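Local coordinates for succinoglycan biosynthesis protein (Bacillus cereus ATCC 14579, PDB 2QGM) that is of unproven function but belongs to the erythromycin esterase-like family, and may be a hydrolase despite a name that points to succinoglycan biosynthesis, at residues 223-227 and 267-273; 179-183 and 259-263. All coordinates share one frame; numbering follows the deposited sequence.

Contact 1 (223-227 and 267-273)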
loop_
_atom_site.group_PDB
_atom_site.type_symbol
_atom_site.label_atom_id
_atom_site.label_comp_id
_atom_site.label_asym_id
_atom_site.label_seq_id
_atom_site.Cartn_x
_atom_site.Cartn_y
_atom_site.Cartn_z
ATOM N N LYS A 223 4.418 -24.237 -15.542
ATOM C CA LYS A 223 4.555 -23.460 -14.317
ATOM C C LYS A 223 5.738 -23.966 -13.484
ATOM O O LYS A 223 6.540 -23.165 -13.008
ATOM C CB LYS A 223 3.269 -23.519 -13.492
ATOM C CG LYS A 223 2.093 -22.789 -14.124
ATOM C CD LYS A 223 0.852 -22.881 -13.241
ATOM C CE LYS A 223 -0.386 -22.389 -13.974
ATOM N NZ LYS A 223 -1.638 -22.615 -13.199
ATOM N N GLU A 224 5.844 -25.284 -13.313
ATOM C CA GLU A 224 6.947 -25.873 -12.546
ATOM C C GLU A 224 8.277 -25.487 -13.189
ATOM O O GLU A 224 9.236 -25.106 -12.510
ATOM C CB GLU A 224 6.843 -27.402 -12.518
ATOM C CG GLU A 224 5.682 -27.969 -11.708
ATOM C CD GLU A 224 5.836 -27.742 -10.212
ATOM O OE1 GLU A 224 6.969 -27.871 -9.695
ATOM O OE2 GLU A 224 4.819 -27.455 -9.547
ATOM N N LYS A 225 8.313 -25.595 -14.511
ATOM C CA LYS A 225 9.485 -25.280 -15.312
ATOM C C LYS A 225 9.886 -23.811 -15.158
ATOM O O LYS A 225 11.049 -23.511 -14.891
ATOM C CB LYS A 225 9.177 -25.600 -16.778
ATOM C CG LYS A 225 10.319 -25.418 -17.754
ATOM C CD LYS A 225 9.832 -25.797 -19.145
ATOM C CE LYS A 225 10.922 -25.698 -20.192
ATOM N NZ LYS A 225 10.375 -26.045 -21.534
ATOM N N PHE A 226 8.925 -22.901 -15.308
ATOM C CA PHE A 226 9.226 -21.476 -15.178
ATOM C C PHE A 226 9.665 -21.084 -13.771
ATOM O O PHE A 226 10.506 -20.201 -13.604
ATOM C CB PHE A 226 8.026 -20.616 -15.588
ATOM C CG PHE A 226 7.699 -20.682 -17.057
ATOM C CD1 PHE A 226 8.699 -20.921 -18.001
ATOM C CD2 PHE A 226 6.396 -20.468 -17.499
ATOM C CE1 PHE A 226 8.402 -20.944 -19.374
ATOM C CE2 PHE A 226 6.080 -20.486 -18.865
ATOM C CZ PHE A 226 7.088 -20.724 -19.802
ATOM N N LYS A 227 9.088 -21.715 -12.752
ATOM C CA LYS A 227 9.471 -21.415 -11.371
ATOM C C LYS A 227 10.924 -21.840 -11.177
ATOM O O LYS A 227 11.714 -21.130 -10.547
ATOM C CB LYS A 227 8.581 -22.178 -10.379
ATOM C CG LYS A 227 9.062 -22.067 -8.933
ATOM C CD LYS A 227 8.285 -22.970 -7.987
ATOM C CE LYS A 227 8.888 -22.954 -6.580
ATOM N NZ LYS A 227 10.247 -23.574 -6.508
ATOM N N THR A 267 6.526 -16.419 -9.977
ATOM C CA THR A 267 6.350 -17.797 -10.443
ATOM C C THR A 267 6.035 -18.770 -9.307
ATOM O O THR A 267 5.481 -19.848 -9.536
ATOM C CB THR A 267 7.611 -18.296 -11.185
ATOM O OG1 THR A 267 8.722 -18.323 -10.282
ATOM C CG2 THR A 267 7.932 -17.381 -12.362
ATOM N N THR A 268 6.391 -18.391 -8.083
ATOM C CA THR A 268 6.143 -19.238 -6.915
ATOM C C THR A 268 4.719 -19.027 -6.407
ATOM O O THR A 268 4.033 -19.970 -6.012
ATOM C CB THR A 268 7.134 -18.921 -5.772
ATOM O OG1 THR A 268 8.474 -19.115 -6.238
ATOM C CG2 THR A 268 6.877 -19.827 -4.573
HETATM N N MSE A 269 4.290 -17.770 -6.420
HETATM C CA MSE A 269 2.958 -17.373 -5.974
HETATM C C MSE A 269 1.851 -18.005 -6.828
HETATM O O MSE A 269 0.793 -18.383 -6.314
HETATM C CB MSE A 269 2.867 -15.843 -6.040
HETATM C CG MSE A 269 1.483 -15.241 -5.883
HETATM SE SE MSE A 269 1.564 -13.317 -6.222
HETATM C CE MSE A 269 1.378 -13.396 -8.158
ATOM N N LEU A 270 2.109 -18.131 -8.125
ATOM C CA LEU A 270 1.118 -18.670 -9.049
ATOM C C LEU A 270 1.290 -20.137 -9.395
ATOM O O LEU A 270 0.701 -20.622 -10.361
ATOM C CB LEU A 270 1.097 -17.834 -10.332
ATOM C CG LEU A 270 0.711 -16.361 -10.131
ATOM C CD1 LEU A 270 0.770 -15.633 -11.472
ATOM C CD2 LEU A 270 -0.684 -16.257 -9.524
ATOM N N LEU A 271 2.090 -20.843 -8.603
ATOM C CA LEU A 271 2.308 -22.266 -8.823
ATOM C C LEU A 271 1.050 -23.032 -8.399
ATOM O O LEU A 271 0.562 -23.893 -9.135
ATOM C CB LEU A 271 3.522 -22.740 -8.016
ATOM C CG LEU A 271 4.005 -24.172 -8.233
ATOM C CD1 LEU A 271 4.379 -24.366 -9.694
ATOM C CD2 LEU A 271 5.203 -24.451 -7.334
ATOM N N PRO A 272 0.502 -22.723 -7.208
ATOM C CA PRO A 272 -0.701 -23.430 -6.763
ATOM C C PRO A 272 -1.861 -23.222 -7.736
ATOM O O PRO A 272 -1.800 -22.361 -8.618
ATOM C CB PRO A 272 -0.986 -22.815 -5.395
ATOM C CG PRO A 272 0.366 -22.423 -4.909
ATOM C CD PRO A 272 0.987 -21.817 -6.149
ATOM N N ASN A 273 -2.920 -24.005 -7.568
ATOM C CA ASN A 273 -4.077 -23.887 -8.444
ATOM C C ASN A 273 -5.336 -23.505 -7.659
ATOM O O ASN A 273 -6.421 -23.394 -8.231
ATOM C CB ASN A 273 -4.287 -25.199 -9.209
ATOM C CG ASN A 273 -5.138 -25.019 -10.454
ATOM O OD1 ASN A 273 -6.365 -24.937 -10.377
ATOM N ND2 ASN A 273 -4.486 -24.944 -11.612
HETATM O O HOH W 1 4.946 -21.139 -11.702
#

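Contact 2 (179-183 and 259-263)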
loop_
_atom_site.group_PDB
_atom_site.type_symbol
_atom_site.label_atom_id
_atom_site.label_comp_id
_atom_site.label_asym_id
_atom_site.label_seq_id
_atom_site.Cartn_x
_atom_site.Cartn_y
_atom_site.Cartn_z
ATOM N N SER A 179 11.378 -5.278 -16.221
ATOM C CA SER A 179 11.899 -6.067 -15.104
ATOM C C SER A 179 12.923 -7.093 -15.577
ATOM O O SER A 179 14.003 -7.208 -15.013
ATOM C CB SER A 179 10.759 -6.774 -14.357
ATOM O OG SER A 179 9.929 -5.837 -13.684
ATOM N N PHE A 180 12.579 -7.851 -16.609
ATOM C CA PHE A 180 13.503 -8.845 -17.132
ATOM C C PHE A 180 14.774 -8.178 -17.645
ATOM O O PHE A 180 15.880 -8.692 -17.456
ATOM C CB PHE A 180 12.826 -9.635 -18.245
ATOM C CG PHE A 180 11.751 -10.549 -17.749
ATOM C CD1 PHE A 180 12.074 -11.772 -17.160
ATOM C CD2 PHE A 180 10.411 -10.179 -17.838
ATOM C CE1 PHE A 180 11.079 -12.609 -16.669
ATOM C CE2 PHE A 180 9.409 -11.010 -17.346
ATOM C CZ PHE A 180 9.740 -12.230 -16.760
ATOM N N ASN A 181 14.612 -7.028 -18.293
ATOM C CA ASN A 181 15.744 -6.274 -18.822
ATOM C C ASN A 181 16.614 -5.697 -17.708
ATOM O O ASN A 181 17.826 -5.571 -17.863
ATOM C CB ASN A 181 15.245 -5.155 -19.739
ATOM C CG ASN A 181 15.033 -5.621 -21.167
ATOM O OD1 ASN A 181 14.586 -6.739 -21.405
ATOM N ND2 ASN A 181 15.353 -4.757 -22.127
ATOM N N LYS A 182 16.002 -5.353 -16.583
ATOM C CA LYS A 182 16.761 -4.815 -15.465
ATOM C C LYS A 182 17.819 -5.851 -15.079
ATOM O O LYS A 182 18.993 -5.521 -14.871
ATOM C CB LYS A 182 15.841 -4.555 -14.272
ATOM C CG LYS A 182 16.490 -3.743 -13.168
ATOM C CD LYS A 182 16.597 -2.285 -13.591
ATOM C CE LYS A 182 17.212 -1.428 -12.500
ATOM N NZ LYS A 182 17.311 -0.002 -12.927
ATOM N N VAL A 183 17.390 -7.109 -15.005
ATOM C CA VAL A 183 18.267 -8.226 -14.644
ATOM C C VAL A 183 19.250 -8.537 -15.764
ATOM O O VAL A 183 20.457 -8.595 -15.542
ATOM C CB VAL A 183 17.470 -9.532 -14.368
ATOM C CG1 VAL A 183 18.436 -10.646 -13.973
ATOM C CG2 VAL A 183 16.439 -9.310 -13.270
ATOM N N THR A 259 15.020 -7.653 -8.392
ATOM C CA THR A 259 14.104 -7.929 -9.489
ATOM C C THR A 259 14.086 -9.423 -9.798
ATOM O O THR A 259 13.023 -10.001 -10.022
ATOM C CB THR A 259 14.506 -7.148 -10.747
ATOM O OG1 THR A 259 14.523 -5.749 -10.442
ATOM C CG2 THR A 259 13.514 -7.403 -11.874
ATOM N N ALA A 260 15.256 -10.055 -9.819
ATOM C CA ALA A 260 15.312 -11.493 -10.093
ATOM C C ALA A 260 14.501 -12.231 -9.031
ATOM O O ALA A 260 13.834 -13.233 -9.317
ATOM C CB ALA A 260 16.752 -11.985 -10.086
ATOM N N SER A 261 14.563 -11.729 -7.801
ATOM C CA SER A 261 13.810 -12.317 -6.706
ATOM C C SER A 261 12.315 -12.070 -6.891
ATOM O O SER A 261 11.502 -12.914 -6.530
ATOM C CB SER A 261 14.277 -11.743 -5.356
ATOM O OG SER A 261 15.486 -12.341 -4.925
ATOM N N ALA A 262 11.946 -10.918 -7.450
ATOM C CA ALA A 262 10.532 -10.614 -7.664
ATOM C C ALA A 262 9.967 -11.546 -8.730
ATOM O O ALA A 262 8.802 -11.945 -8.683
ATOM C CB ALA A 262 10.364 -9.158 -8.083
ATOM N N ILE A 263 10.807 -11.896 -9.693
ATOM C CA ILE A 263 10.400 -12.795 -10.755
ATOM C C ILE A 263 10.207 -14.197 -10.165
ATOM O O ILE A 263 9.259 -14.900 -10.519
ATOM C CB ILE A 263 11.447 -12.790 -11.881
ATOM C CG1 ILE A 263 11.410 -11.420 -12.573
ATOM C CG2 ILE A 263 11.178 -13.921 -12.869
ATOM C CD1 ILE A 263 12.559 -11.139 -13.523
#

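Contact 1 (223-227 and 267-273)
Thr267 lies against the backbone of Lys227, its OG1 3.4 Å from Lys227 CA, while its methyl CG2 faces the carbonyl oxygen of Phe226. The hydroxyl sits between backbone N and C (chi1 63°), from where it also hydrogen-bonds Glu264 O within its own helix. Thr267 O is tied to the facing helix through a single water, which donates to it at 2.6 Å from the water oxygen and to Lys223 O at 2.9 Å. Thr268 offers OG1, itself bonded to Glu264 O, to the aliphatic part of Lys227. At Leu270 the chain leaves helical geometry, and Leu270 O meets Lys223 CD at 3.7 Å. Leu271 then pushes its two methyls between side chains of helix 220-236: CD2 presses on Lys227 CD at 3.5 Å, tight for two carbons, and CD1 meets Glu224 OE2 at 3.1 Å. Glu224 is bent at chi2 (-68°), which swings its carboxylate round to this methyl. Asn273 ND2 only loosely approaches Lys223 NZ, another donor, which bonds weakly to Met216 O. The C-terminal end of helix 253-269 and the turn after it thus pack against helix 220-236, in a helical region with no strand between the two segments.

Contact 2 (179-183 and 259-263)
Ile263, Thr259 and Val183 carry most of this interface, and each directs its CB toward the opposite helix. Ile263 reaches over with its terminal methyl: CD1 lies 3.7 Å from Phe180 CD1 and nearly as close to CE1, approaching the ring obliquely, while the branch methyl CG2 meets the CE1 corner at 4.0 Å. With CG1 anti to the carbonyl carbon (chi1 -69°) and the chain straight beyond it (chi2 168°), the two methyls part, and both find the same side of the phenyl ring. The other end of this small apolar cluster is Val183, whose CG2 comes within 4.3 Å of Ile263 CD1.

The arrangement is an obliquely crossing helix-helix pair in the helical region of the chain: the axes of the two segments approach to 9.3 Å and cross at -134°, about midway between antiparallel and perpendicular.

One turn before Ile263, Thr259 divides its two branches. Its methyl CG2, anti to the backbone N, points at helix 177-190 and touches Ser179 O at 3.2 Å, with Val183 CG2 beside it at 3.8 Å; the Val183 and Thr259 side chains run antiparallel alongside one another. The hydroxyl diverges from the methyl and passes the aliphatic part of Lys182, with OG1 3.9 Å from Lys182 CG, while Trp255 O and Trp115 NE1 of helix 115-127 give this buried polar atom two hydrogen-bond partners.

Val183 CG2 also fits against the backbone of the partner, 3.7 Å from Ala260 N, with the Ala260 methyl alongside. Tyr202 of helix 195-203 covers this face, touching Val183, Ala260 and Ile263 and meeting the Phe180 ring edge-to-face.

Helix 253-269 is the element common to both contacts, which shows how one helix can join two neighbours along its length. Contact 2 uses residues 259-263, in its middle, against helix 177-190; contact 1 uses its last turn and the residues that follow, against helix 220-236. The contact centres lie about 16 Å apart. Along the chain the order is 179-183, 223-227, 259-263, 267-273, so the two pairings interleave. Both lie on the same side of the chain's centre, about 24 Å (contact 1) and 21 Å (contact 2) between centres, contact 2 buried and contact 1 partly open. Helix 253-269 thereby ties helices 177-190 and 220-236 together in the helical part of the chain, apart from the mixed sheet.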